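Local coordinates for putative adhesin (Bacteroides thetaiotaomicron, PDB 4QDG), which probably serves as an outer-membrane lipoprotein of the FimB/Mfa2 family that takes part in anchoring or assembling pili, and binds magnesium ions, at residues K168-E173 and P287-I292. Sequence-based numbering, arbitrary orientation.
Sequences KKFEFE and PNLEWI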
loop_
_atom_site.group_PDB
_atom_site.type_symbol
_atom_site.label_atom_id
_atom_site.label_comp_id
_atom_site.label_asym_id
_atom_site.label_seq_id
_atom_site.Cartn_x
_atom_site.Cartn_y
_atom_site.Cartn_z
ATOM N N LYS A 168 -9.422 -11.953 -21.706
ATOM C CA LYS A 168 -9.917 -10.936 -22.628
ATOM C C LYS A 168 -11.442 -10.848 -22.607
ATOM O O LYS A 168 -12.003 -9.867 -23.094
ATOM C CB LYS A 168 -9.418 -11.204 -24.056
ATOM C CG LYS A 168 -7.896 -11.093 -24.215
ATOM C CD LYS A 168 -7.455 -11.439 -25.653
ATOM C CE LYS A 168 -7.032 -12.875 -25.798
ATOM N NZ LYS A 168 -8.172 -13.771 -26.101
ATOM N N LYS A 169 -12.113 -11.856 -22.033
ATOM C CA LYS A 169 -13.563 -11.860 -21.929
ATOM C C LYS A 169 -14.048 -11.027 -20.726
ATOM O O LYS A 169 -15.251 -10.841 -20.575
ATOM C CB LYS A 169 -14.060 -13.318 -21.802
ATOM C CG LYS A 169 -13.989 -14.115 -23.102
ATOM C CD LYS A 169 -14.602 -15.476 -22.897
ATOM C CE LYS A 169 -15.041 -16.086 -24.197
ATOM N NZ LYS A 169 -15.433 -17.506 -24.007
ATOM N N PHE A 170 -13.112 -10.537 -19.872
ATOM C CA PHE A 170 -13.428 -9.874 -18.610
ATOM C C PHE A 170 -12.736 -8.567 -18.347
ATOM O O PHE A 170 -11.596 -8.351 -18.742
ATOM C CB PHE A 170 -13.080 -10.800 -17.433
ATOM C CG PHE A 170 -13.779 -12.132 -17.485
ATOM C CD1 PHE A 170 -15.076 -12.273 -17.003
ATOM C CD2 PHE A 170 -13.136 -13.255 -18.001
ATOM C CE1 PHE A 170 -15.703 -13.514 -17.004
ATOM C CE2 PHE A 170 -13.783 -14.488 -18.038
ATOM C CZ PHE A 170 -15.059 -14.611 -17.534
ATOM N N GLU A 171 -13.445 -7.723 -17.612
ATOM C CA GLU A 171 -13.026 -6.429 -17.110
ATOM C C GLU A 171 -12.945 -6.566 -15.601
ATOM O O GLU A 171 -13.852 -7.140 -14.976
ATOM C CB GLU A 171 -14.014 -5.334 -17.520
ATOM C CG GLU A 171 -13.806 -4.833 -18.932
ATOM C CD GLU A 171 -14.765 -3.756 -19.418
ATOM O OE1 GLU A 171 -15.768 -3.463 -18.722
ATOM O OE2 GLU A 171 -14.516 -3.218 -20.522
ATOM N N PHE A 172 -11.843 -6.074 -15.026
ATOM C CA PHE A 172 -11.571 -6.138 -13.589
ATOM C C PHE A 172 -11.458 -4.738 -13.043
ATOM O O PHE A 172 -10.816 -3.896 -13.664
ATOM C CB PHE A 172 -10.280 -6.905 -13.304
ATOM C CG PHE A 172 -10.236 -8.320 -13.839
ATOM C CD1 PHE A 172 -9.957 -8.566 -15.182
ATOM C CD2 PHE A 172 -10.336 -9.413 -12.975
ATOM C CE1 PHE A 172 -9.837 -9.874 -15.652
ATOM C CE2 PHE A 172 -10.238 -10.717 -13.457
ATOM C CZ PHE A 172 -9.992 -10.942 -14.787
ATOM N N GLU A 173 -12.128 -4.472 -11.907
ATOM C CA GLU A 173 -12.110 -3.147 -11.283
ATOM C C GLU A 173 -12.087 -3.236 -9.787
ATOM O O GLU A 173 -12.633 -4.177 -9.201
ATOM C CB GLU A 173 -13.359 -2.342 -11.667
ATOM C CG GLU A 173 -13.372 -1.799 -13.072
ATOM C CD GLU A 173 -14.751 -1.497 -13.634
ATOM O OE1 GLU A 173 -15.772 -1.755 -12.953
ATOM O OE2 GLU A 173 -14.803 -1.003 -14.781
ATOM N N PRO A 287 -18.715 -23.976 -15.976
ATOM C CA PRO A 287 -18.525 -23.869 -17.447
ATOM C C PRO A 287 -19.209 -22.673 -18.111
ATOM O O PRO A 287 -18.691 -22.194 -19.119
ATOM C CB PRO A 287 -19.094 -25.178 -17.982
ATOM C CG PRO A 287 -18.898 -26.136 -16.852
ATOM C CD PRO A 287 -19.177 -25.327 -15.604
ATOM N N ASN A 288 -20.302 -22.136 -17.521
ATOM C CA ASN A 288 -21.012 -20.961 -18.050
ATOM C C ASN A 288 -20.311 -19.633 -17.659
ATOM O O ASN A 288 -20.821 -18.549 -17.978
ATOM C CB ASN A 288 -22.473 -20.957 -17.577
ATOM C CG ASN A 288 -22.669 -20.941 -16.074
ATOM O OD1 ASN A 288 -21.738 -21.137 -15.295
ATOM N ND2 ASN A 288 -23.897 -20.725 -15.631
ATOM N N LEU A 289 -19.142 -19.732 -16.977
ATOM C CA LEU A 289 -18.283 -18.639 -16.522
ATOM C C LEU A 289 -18.989 -17.756 -15.484
ATOM O O LEU A 289 -18.821 -16.532 -15.449
ATOM C CB LEU A 289 -17.718 -17.831 -17.703
ATOM C CG LEU A 289 -16.954 -18.661 -18.739
ATOM C CD1 LEU A 289 -16.677 -17.848 -19.961
ATOM C CD2 LEU A 289 -15.643 -19.193 -18.179
ATOM N N GLU A 290 -19.745 -18.413 -14.599
ATOM C CA GLU A 290 -20.391 -17.785 -13.459
ATOM C C GLU A 290 -19.577 -18.172 -12.255
ATOM O O GLU A 290 -18.952 -19.239 -12.259
ATOM C CB GLU A 290 -21.865 -18.208 -13.330
ATOM C CG GLU A 290 -22.767 -17.397 -14.249
ATOM C CD GLU A 290 -24.244 -17.746 -14.231
ATOM O OE1 GLU A 290 -24.761 -18.167 -13.169
ATOM O OE2 GLU A 290 -24.892 -17.563 -15.286
ATOM N N TRP A 291 -19.535 -17.311 -11.245
ATOM C CA TRP A 291 -18.731 -17.597 -10.068
ATOM C C TRP A 291 -19.417 -18.617 -9.135
ATOM O O TRP A 291 -20.588 -18.446 -8.777
ATOM C CB TRP A 291 -18.404 -16.276 -9.337
ATOM C CG TRP A 291 -17.754 -16.429 -7.992
ATOM C CD1 TRP A 291 -16.767 -17.308 -7.649
ATOM C CD2 TRP A 291 -17.949 -15.583 -6.855
ATOM N NE1 TRP A 291 -16.411 -17.131 -6.335
ATOM C CE2 TRP A 291 -17.090 -16.052 -5.831
ATOM C CE3 TRP A 291 -18.750 -14.458 -6.603
ATOM C CZ2 TRP A 291 -17.032 -15.454 -4.566
ATOM C CZ3 TRP A 291 -18.677 -13.856 -5.353
ATOM C CH2 TRP A 291 -17.837 -14.360 -4.349
ATOM N N ILE A 292 -18.673 -19.677 -8.746
ATOM C CA ILE A 292 -19.142 -20.690 -7.786
ATOM C C ILE A 292 -18.906 -20.074 -6.402
ATOM O O ILE A 292 -17.777 -20.047 -5.895
ATOM C CB ILE A 292 -18.455 -22.066 -7.989
ATOM C CG1 ILE A 292 -18.540 -22.512 -9.460
ATOM C CG2 ILE A 292 -19.061 -23.124 -7.034
ATOM C CD1 ILE A 292 -17.623 -23.675 -9.870
#
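The backbones of 168-173 and 287-292 stay well apart, 9.9 Å between the CA atoms of K169 and L289, so F170 and K169 must reach across to L289 with their side chains alone. F170 opens the strand that follows the short 3-10 turn at 168-169. Its CG stands anti to its own carbonyl carbon (chi1 -57°), which carries the ring out toward the loop, and the far ring atom CZ comes to 4.2 Å from CB of L289. The leucine meets the edge of the ring, near its plane. Phenylalanine suits the place because it is long enough to bridge the gap while V238, I247 and L157 enclose it, joining the four-stranded antiparallel sheet of strand 170-176 to the sheet that carries strand 140-159, consistent with a transthyretin-like fold. L289 sits in the loop between strands 278-285 and 295-298, where its backbone takes a left-handed conformation (phi 64°, psi 39°). There N288 OD1 accepts a weak hydrogen bond of 3.4 Å from the backbone N of E290, and N288 OD1 and E290 O are both hydrogen-bonded with S286 OG, bracing the turn that presents the leucine. K169 reaches out as a nearly extended chain, its NZ passing L289 CD1 at a van der Waals distance of 4.2 Å; a lysine fits this exposed margin, which probably leaves its ammonium group access to water. K169 and K241, just outside the ends of strands 170-176 and 235-240, are hydrogen-bonded through their backbones, and E171 with R239 carries the pairing into the strands.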